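Side-chain contacts in separin (Saccharomyces cerevisiae, PDB 5U1T), which is a caspase-like cysteine protease that cleaves the SCC1 subunit of cohesin at the onset of anaphase, allowing chromosomes to segregate: residues Y462-N467 with S471-F476; T430-I435 with C477-I482; N416-N421 with I435-K440. One frame throughout, in Å; residues are numbered along the deposited sequence.

The three contacts form a compact patch of the helical region, 35 to 44 Å from the centre of the chain and away from the active-site cysteine assigned by similarity. Contact centres lie about 10 Å apart for 1 and 2 and for 2 and 3, and about 15 Å for 1 and 3. Contact 3 pairs helix 408-425 with helix 431-444, contact 2 sets helix 431-444 beside helix 470-485, and contact 1 packs the preceding loop on helix 470-485. Along the chain contact 1 falls between the two segments of contact 2, while contacts 2 and 3 interlock. Successive elements of the helical region are thus joined into one continuous packing, through I435 and helix 470-485.

Contact 1 of 3, residues Y462-N467 with S471-F476; sequences YCMLRN and SFVFDF
M464 sets its CE methyl at the edge of the F472 ring, near the ring plane, with CE 3.4 Å from F472 CD2. The same methyl meets the V473 side chain, CE to CB 3.5 Å. Its sulfur makes Met-aromatic contacts with two rings, neither squarely over a face: M464 SD is 5.4 Å from the centroid of F472, well off that ring's normal, and 5.0 Å from that of F476. The M464 chain is bent at chi2 (-60°) and again at chi3, which folds SD and CE toward helix 470-485. N467 approaches F472 differently. With CG anti to the backbone N (chi1 -172°), its amide lies roughly aligned with the ring, planes 26° apart, and N467 CG is 3.6 Å from F472 CG. The polar end is held elsewhere, as N467 OD1 is hydrogen-bonded to T469 OG1, a hydroxyl also bonded to the backbone N of F472. Farther along, C463 CB reaches F476 CE2 at 4.2 Å. With an alanine in place of F472, the M464 methyl and the N467 amide would probably lose the ring they share, and the thioether would be likely to turn more freely. M503 of helix 501-509 touches both M464 and F476. No hydrogen bond joins the segments; the paired Met-aromatic contacts belong to a buried core where a connection with a 3-10 turn, between helices 448-458 and 470-485, folds back on the helix that follows.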
# COMPACT_ATOMS: atom_id res chain seq x y z
N TYR A 462 -4.00 -20.04 -39.10
CA TYR A 462 -3.45 -19.45 -40.32
C TYR A 462 -3.59 -17.94 -40.24
O TYR A 462 -3.00 -17.21 -41.02
CB TYR A 462 -4.10 -20.01 -41.61
CG TYR A 462 -3.73 -21.46 -41.84
CD1 TYR A 462 -2.47 -21.81 -42.31
CD2 TYR A 462 -4.61 -22.47 -41.52
CE1 TYR A 462 -2.11 -23.13 -42.49
CE2 TYR A 462 -4.27 -23.78 -41.67
CZ TYR A 462 -3.02 -24.12 -42.16
OH TYR A 462 -2.68 -25.44 -42.32
N CYS A 463 -4.36 -17.47 -39.26
CA CYS A 463 -4.40 -16.04 -38.98
C CYS A 463 -3.07 -15.48 -38.44
O CYS A 463 -2.85 -14.28 -38.48
CB CYS A 463 -5.54 -15.73 -38.00
SG CYS A 463 -7.17 -15.65 -38.78
N MET A 464 -2.18 -16.35 -37.95
CA MET A 464 -0.86 -15.91 -37.52
C MET A 464 0.02 -15.41 -38.66
O MET A 464 1.03 -14.75 -38.41
CB MET A 464 -0.13 -17.04 -36.80
CG MET A 464 -0.91 -17.66 -35.64
SD MET A 464 -1.35 -16.52 -34.30
CE MET A 464 0.23 -15.75 -34.09
N LEU A 465 -0.37 -15.70 -39.90
CA LEU A 465 0.38 -15.28 -41.09
C LEU A 465 1.88 -15.56 -41.01
O LEU A 465 2.68 -14.74 -41.45
CB LEU A 465 0.16 -13.79 -41.36
CG LEU A 465 -1.21 -13.36 -41.86
CD1 LEU A 465 -1.24 -11.85 -42.05
CD2 LEU A 465 -1.61 -14.07 -43.17
N ARG A 466 2.23 -16.72 -40.47
CA ARG A 466 3.63 -17.15 -40.31
C ARG A 466 4.47 -16.14 -39.52
O ARG A 466 5.65 -15.92 -39.82
CB ARG A 466 4.28 -17.42 -41.67
CG ARG A 466 3.79 -18.68 -42.36
CD ARG A 466 4.51 -18.92 -43.66
NE ARG A 466 5.94 -19.15 -43.49
CZ ARG A 466 6.52 -20.35 -43.49
NH1 ARG A 466 5.80 -21.45 -43.65
NH2 ARG A 466 7.83 -20.45 -43.32
N ASN A 467 3.86 -15.53 -38.52
CA ASN A 467 4.53 -14.58 -37.67
C ASN A 467 5.29 -15.29 -36.56
O ASN A 467 4.73 -16.12 -35.84
CB ASN A 467 3.52 -13.59 -37.08
CG ASN A 467 4.18 -12.46 -36.35
OD1 ASN A 467 4.78 -12.65 -35.29
ND2 ASN A 467 4.08 -11.26 -36.91
N SER A 471 5.38 -11.50 -29.27
CA SER A 471 4.60 -10.27 -29.17
C SER A 471 3.36 -10.30 -30.04
O SER A 471 2.29 -9.92 -29.58
CB SER A 471 5.46 -9.04 -29.51
OG SER A 471 6.34 -9.26 -30.60
N PHE A 472 3.46 -10.79 -31.26
CA PHE A 472 2.30 -10.82 -32.11
C PHE A 472 1.22 -11.78 -31.65
O PHE A 472 0.06 -11.46 -31.68
CB PHE A 472 2.65 -11.12 -33.55
CG PHE A 472 1.45 -11.28 -34.41
CD1 PHE A 472 0.80 -10.19 -34.89
CD2 PHE A 472 0.95 -12.52 -34.68
CE1 PHE A 472 -0.34 -10.32 -35.64
CE2 PHE A 472 -0.18 -12.66 -35.43
CZ PHE A 472 -0.82 -11.56 -35.91
N VAL A 473 1.60 -12.95 -31.20
CA VAL A 473 0.64 -13.94 -30.80
C VAL A 473 -0.05 -13.60 -29.50
O VAL A 473 -1.15 -14.01 -29.27
CB VAL A 473 1.24 -15.34 -30.76
CG1 VAL A 473 2.45 -15.38 -29.87
CG2 VAL A 473 0.23 -16.34 -30.28
N PHE A 474 0.61 -12.84 -28.65
CA PHE A 474 0.01 -12.42 -27.42
C PHE A 474 -0.98 -11.32 -27.71
O PHE A 474 -2.07 -11.30 -27.23
CB PHE A 474 1.07 -11.91 -26.49
CG PHE A 474 1.20 -12.72 -25.27
CD1 PHE A 474 0.33 -12.56 -24.24
CD2 PHE A 474 2.16 -13.67 -25.19
CE1 PHE A 474 0.42 -13.33 -23.12
CE2 PHE A 474 2.26 -14.45 -24.08
CZ PHE A 474 1.39 -14.28 -23.04
N ASP A 475 -0.56 -10.41 -28.56
CA ASP A 475 -1.34 -9.30 -29.00
C ASP A 475 -2.62 -9.78 -29.67
O ASP A 475 -3.68 -9.26 -29.41
CB ASP A 475 -0.49 -8.52 -29.97
CG ASP A 475 -1.09 -7.25 -30.38
OD1 ASP A 475 -1.95 -6.75 -29.67
OD2 ASP A 475 -0.69 -6.73 -31.41
N PHE A 476 -2.51 -10.78 -30.52
CA PHE A 476 -3.65 -11.33 -31.20
C PHE A 476 -4.59 -12.08 -30.29
O PHE A 476 -5.77 -11.96 -30.40
CB PHE A 476 -3.19 -12.28 -32.30
CG PHE A 476 -4.32 -13.01 -32.97
CD1 PHE A 476 -4.81 -14.16 -32.44
CD2 PHE A 476 -4.88 -12.53 -34.11
CE1 PHE A 476 -5.85 -14.82 -33.02
CE2 PHE A 476 -5.92 -13.18 -34.71
CZ PHE A 476 -6.41 -14.33 -34.16

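Contact 2 of 3, residues T430-I435 with C477-I482; sequences TSHRTI and CQNAFI
I435 supplies the apolar part of this contact, spreading two branches over the backbone and base of N479. Its CG2 lies 3.6 Å from N479 O and 3.9 Å from A480 CA, while CD1 approaches N479 CB at 3.8 Å. With chi1 at -57°, CG1 sits beside the backbone N and CG2 anti to it, which turns CD1 to N479 CB and CG2 to the N479 carbonyl and A480 CA. I435 continues onto F476 and C484 of the same helix. The packing joins helices 431-444 and 470-485, two near-parallel members of the helical region that are not adjacent in sequence, helix 448-458 lying between them along the chain. The CA atoms of I435 and A480 are the nearest across the segments, 6.1 Å apart, and the helix axes approach to 10.1 Å with a signed crossing angle of -22°.

The polar groups of H432 and N479 come close without bonding. ND1 of H432 is 3.2 Å from OD1 of N479, but the angle is poor for a hydrogen bond, and the detailed placement of the pair is doubtful because the ring carbon CE1 is modelled too near the same oxygen. N479 ND2 is bonded instead to D475 O within its own helix. With neither a hydrogen bond nor a salt bridge across, the chemistry implies that between these segments packing around I435 does the work.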
# COMPACT_ATOMS: atom_id res chain seq x y z
N THR A 430 -2.42 -5.10 -39.59
CA THR A 430 -3.85 -4.79 -39.73
C THR A 430 -4.78 -5.49 -38.71
O THR A 430 -5.88 -4.99 -38.44
CB THR A 430 -4.40 -5.18 -41.15
OG1 THR A 430 -5.41 -4.25 -41.54
CG2 THR A 430 -5.01 -6.60 -41.17
N SER A 431 -4.34 -6.62 -38.15
CA SER A 431 -5.28 -7.58 -37.57
C SER A 431 -6.16 -7.02 -36.44
O SER A 431 -7.16 -7.65 -36.09
CB SER A 431 -4.53 -8.84 -37.07
OG SER A 431 -3.30 -8.53 -36.44
N HIS A 432 -5.81 -5.87 -35.88
CA HIS A 432 -6.67 -5.26 -34.87
C HIS A 432 -8.03 -5.01 -35.55
O HIS A 432 -9.08 -5.32 -34.98
CB HIS A 432 -6.06 -3.97 -34.31
CG HIS A 432 -6.69 -3.49 -33.02
ND1 HIS A 432 -6.83 -4.30 -31.91
CD2 HIS A 432 -7.17 -2.27 -32.67
CE1 HIS A 432 -7.38 -3.60 -30.93
NE2 HIS A 432 -7.60 -2.37 -31.36
N ARG A 433 -7.98 -4.50 -36.79
CA ARG A 433 -9.18 -4.25 -37.58
C ARG A 433 -10.08 -5.48 -37.66
O ARG A 433 -11.30 -5.39 -37.47
CB ARG A 433 -8.82 -3.84 -39.01
CG ARG A 433 -8.24 -2.47 -39.18
CD ARG A 433 -7.98 -2.20 -40.67
NE ARG A 433 -7.34 -0.90 -40.90
CZ ARG A 433 -7.14 -0.35 -42.10
NH1 ARG A 433 -7.52 -0.99 -43.21
NH2 ARG A 433 -6.55 0.84 -42.19
N THR A 434 -9.48 -6.63 -37.96
CA THR A 434 -10.25 -7.84 -38.12
C THR A 434 -10.93 -8.24 -36.82
O THR A 434 -12.13 -8.54 -36.81
CB THR A 434 -9.37 -9.01 -38.60
OG1 THR A 434 -8.83 -8.68 -39.89
CG2 THR A 434 -10.18 -10.28 -38.70
N ILE A 435 -10.18 -8.22 -35.73
CA ILE A 435 -10.69 -8.65 -34.44
C ILE A 435 -11.88 -7.78 -34.05
O ILE A 435 -12.87 -8.28 -33.53
CB ILE A 435 -9.58 -8.61 -33.35
CG1 ILE A 435 -8.40 -9.48 -33.80
CG2 ILE A 435 -10.10 -9.09 -32.01
CD1 ILE A 435 -7.36 -9.70 -32.75
N CYS A 477 -4.04 -12.84 -29.37
CA CYS A 477 -4.86 -13.63 -28.49
C CYS A 477 -5.55 -12.87 -27.40
O CYS A 477 -6.63 -13.23 -27.00
CB CYS A 477 -4.04 -14.73 -27.86
SG CYS A 477 -3.75 -16.11 -28.96
N GLN A 478 -4.92 -11.83 -26.91
CA GLN A 478 -5.52 -11.07 -25.84
C GLN A 478 -6.65 -10.24 -26.37
O GLN A 478 -7.67 -10.13 -25.74
CB GLN A 478 -4.51 -10.22 -25.13
CG GLN A 478 -4.29 -10.68 -23.72
CD GLN A 478 -2.95 -10.31 -23.21
OE1 GLN A 478 -2.47 -9.22 -23.48
NE2 GLN A 478 -2.33 -11.20 -22.48
N ASN A 479 -6.45 -9.66 -27.53
CA ASN A 479 -7.52 -8.89 -28.15
C ASN A 479 -8.71 -9.76 -28.55
O ASN A 479 -9.86 -9.32 -28.45
CB ASN A 479 -6.99 -8.14 -29.35
CG ASN A 479 -6.37 -6.84 -28.96
OD1 ASN A 479 -6.99 -5.78 -29.08
ND2 ASN A 479 -5.15 -6.89 -28.44
N ALA A 480 -8.43 -10.98 -29.01
CA ALA A 480 -9.49 -11.92 -29.38
C ALA A 480 -10.25 -12.29 -28.12
O ALA A 480 -11.44 -12.60 -28.16
CB ALA A 480 -8.92 -13.16 -30.07
N PHE A 481 -9.54 -12.27 -27.01
CA PHE A 481 -10.16 -12.58 -25.73
C PHE A 481 -11.07 -11.45 -25.26
O PHE A 481 -12.25 -11.67 -24.98
CB PHE A 481 -9.10 -12.85 -24.69
CG PHE A 481 -9.67 -13.22 -23.36
CD1 PHE A 481 -9.98 -12.25 -22.43
CD2 PHE A 481 -9.89 -14.55 -23.05
CE1 PHE A 481 -10.51 -12.58 -21.22
CE2 PHE A 481 -10.41 -14.89 -21.82
CZ PHE A 481 -10.72 -13.90 -20.91
N ILE A 482 -10.49 -10.27 -25.13
CA ILE A 482 -11.25 -9.10 -24.72
C ILE A 482 -12.45 -8.83 -25.63
O ILE A 482 -13.56 -8.67 -25.14
CB ILE A 482 -10.37 -7.85 -24.68
CG1 ILE A 482 -9.44 -7.91 -23.47
CG2 ILE A 482 -11.21 -6.61 -24.61
CD1 ILE A 482 -8.16 -7.12 -23.64

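Contact 3 of 3, residues N416-N421 with I435-K440; sequences NLEISN and ILKFEK
K437 NZ donates a hydrogen bond to E418 OE1, 3.1 Å, within a salt bridge. The lysine comes to the syn side of OE1, tilted 26° out of the carboxylate plane. K437 is extended beyond CG and runs nearly perpendicular to E418, whereas E418 is bent at chi2 (48°). NZ is also hydrogen-bonded to S392 OG of helix 388-404, so this one donor group links three helices; I395 of that same helix touches the E418 side chain. Since E418 is buried, the nearby lysine would probably favour its ionised form.

The two segments run antiparallel, their axes at 176° and 11.2 Å apart. They belong to helices 408-425 and 431-444, which a short connection turns back on one another as an alpha-alpha hairpin. Beside the salt bridge the hairpin is closed by apolar contacts. The stem of E418 and the F438 side chain lie alongside, pointing opposite ways, with E418 CG 3.8 Å from F438 CE2, and I419 CG1 comes to 3.9 Å from F438 CZ. Both approach the ring obliquely. Beyond them, I454, C457 and L458 of helix 448-458 also touch F438.

Within helix 408-425, N416 O accepts twice: from S420 N at 2.7 Å, and from S420 OG at 3.2 Å, the hydroxyl standing above the carbonyl plane and the amide arriving from the opposite face.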
# COMPACT_ATOMS: atom_id res chain seq x y z
N ASN A 416 -15.82 -15.56 -43.59
CA ASN A 416 -14.82 -16.19 -44.43
C ASN A 416 -14.21 -15.25 -45.45
O ASN A 416 -13.02 -15.34 -45.73
CB ASN A 416 -15.40 -17.40 -45.13
CG ASN A 416 -14.38 -18.47 -45.34
OD1 ASN A 416 -13.41 -18.57 -44.60
ND2 ASN A 416 -14.57 -19.26 -46.38
N LEU A 417 -15.01 -14.34 -45.99
CA LEU A 417 -14.48 -13.39 -46.95
C LEU A 417 -13.51 -12.45 -46.25
O LEU A 417 -12.49 -12.06 -46.82
CB LEU A 417 -15.60 -12.60 -47.61
CG LEU A 417 -15.15 -11.73 -48.78
CD1 LEU A 417 -14.31 -12.53 -49.73
CD2 LEU A 417 -16.35 -11.16 -49.48
N GLU A 418 -13.86 -12.09 -45.02
CA GLU A 418 -13.00 -11.31 -44.14
C GLU A 418 -11.65 -12.02 -43.98
O GLU A 418 -10.60 -11.44 -44.25
CB GLU A 418 -13.67 -11.11 -42.78
CG GLU A 418 -12.96 -10.14 -41.86
CD GLU A 418 -12.58 -8.84 -42.58
OE1 GLU A 418 -13.49 -8.08 -43.00
OE2 GLU A 418 -11.36 -8.58 -42.72
N ILE A 419 -11.71 -13.28 -43.56
CA ILE A 419 -10.51 -14.10 -43.43
C ILE A 419 -9.73 -14.20 -44.74
O ILE A 419 -8.50 -14.10 -44.75
CB ILE A 419 -10.86 -15.51 -42.97
CG1 ILE A 419 -11.31 -15.49 -41.51
CG2 ILE A 419 -9.66 -16.43 -43.14
CD1 ILE A 419 -10.28 -14.89 -40.55
N SER A 420 -10.45 -14.38 -45.84
CA SER A 420 -9.80 -14.46 -47.13
C SER A 420 -8.90 -13.26 -47.33
O SER A 420 -7.70 -13.42 -47.54
CB SER A 420 -10.82 -14.58 -48.27
OG SER A 420 -11.31 -15.91 -48.35
N ASN A 421 -9.50 -12.10 -47.24
CA ASN A 421 -8.85 -10.82 -47.38
C ASN A 421 -7.62 -10.71 -46.50
O ASN A 421 -6.59 -10.20 -46.90
CB ASN A 421 -9.83 -9.75 -46.96
CG ASN A 421 -9.25 -8.39 -47.04
OD1 ASN A 421 -8.12 -8.22 -47.44
ND2 ASN A 421 -10.01 -7.41 -46.67
N ILE A 435 -10.18 -8.22 -35.73
CA ILE A 435 -10.69 -8.65 -34.44
C ILE A 435 -11.88 -7.78 -34.05
O ILE A 435 -12.87 -8.28 -33.53
CB ILE A 435 -9.58 -8.61 -33.35
CG1 ILE A 435 -8.40 -9.48 -33.80
CG2 ILE A 435 -10.10 -9.09 -32.01
CD1 ILE A 435 -7.36 -9.70 -32.75
N LEU A 436 -11.79 -6.49 -34.36
CA LEU A 436 -12.86 -5.57 -34.03
C LEU A 436 -14.05 -5.81 -34.94
O LEU A 436 -15.20 -5.65 -34.52
CB LEU A 436 -12.40 -4.11 -34.14
CG LEU A 436 -11.37 -3.63 -33.13
CD1 LEU A 436 -10.98 -2.19 -33.41
CD2 LEU A 436 -11.89 -3.79 -31.72
N LYS A 437 -13.78 -6.20 -36.19
CA LYS A 437 -14.83 -6.60 -37.13
C LYS A 437 -15.55 -7.84 -36.64
O LYS A 437 -16.77 -7.89 -36.61
CB LYS A 437 -14.27 -6.86 -38.53
CG LYS A 437 -13.99 -5.62 -39.34
CD LYS A 437 -13.75 -5.95 -40.78
CE LYS A 437 -13.83 -4.71 -41.65
NZ LYS A 437 -14.12 -5.07 -43.09
N PHE A 438 -14.76 -8.85 -36.27
CA PHE A 438 -15.29 -10.13 -35.85
C PHE A 438 -16.06 -9.95 -34.55
O PHE A 438 -17.00 -10.70 -34.27
CB PHE A 438 -14.18 -11.17 -35.72
CG PHE A 438 -14.08 -12.12 -36.92
CD1 PHE A 438 -14.82 -13.30 -36.96
CD2 PHE A 438 -13.27 -11.82 -38.00
CE1 PHE A 438 -14.73 -14.17 -38.04
CE2 PHE A 438 -13.18 -12.68 -39.08
CZ PHE A 438 -13.91 -13.86 -39.10
N GLU A 439 -15.70 -8.93 -33.78
CA GLU A 439 -16.53 -8.54 -32.65
C GLU A 439 -17.95 -8.22 -33.13
O GLU A 439 -18.92 -8.70 -32.54
CB GLU A 439 -15.92 -7.35 -31.93
CG GLU A 439 -16.72 -6.94 -30.71
CD GLU A 439 -15.90 -6.09 -29.75
OE1 GLU A 439 -15.05 -5.31 -30.23
OE2 GLU A 439 -16.09 -6.22 -28.52
N LYS A 440 -18.09 -7.46 -34.20
CA LYS A 440 -19.42 -7.05 -34.63
C LYS A 440 -20.19 -8.23 -35.24
O LYS A 440 -21.39 -8.36 -34.98
CB LYS A 440 -19.35 -5.87 -35.62
CG LYS A 440 -18.48 -4.70 -35.10
CD LYS A 440 -19.11 -3.29 -35.28
CE LYS A 440 -18.65 -2.34 -34.15
NZ LYS A 440 -19.33 -0.97 -34.17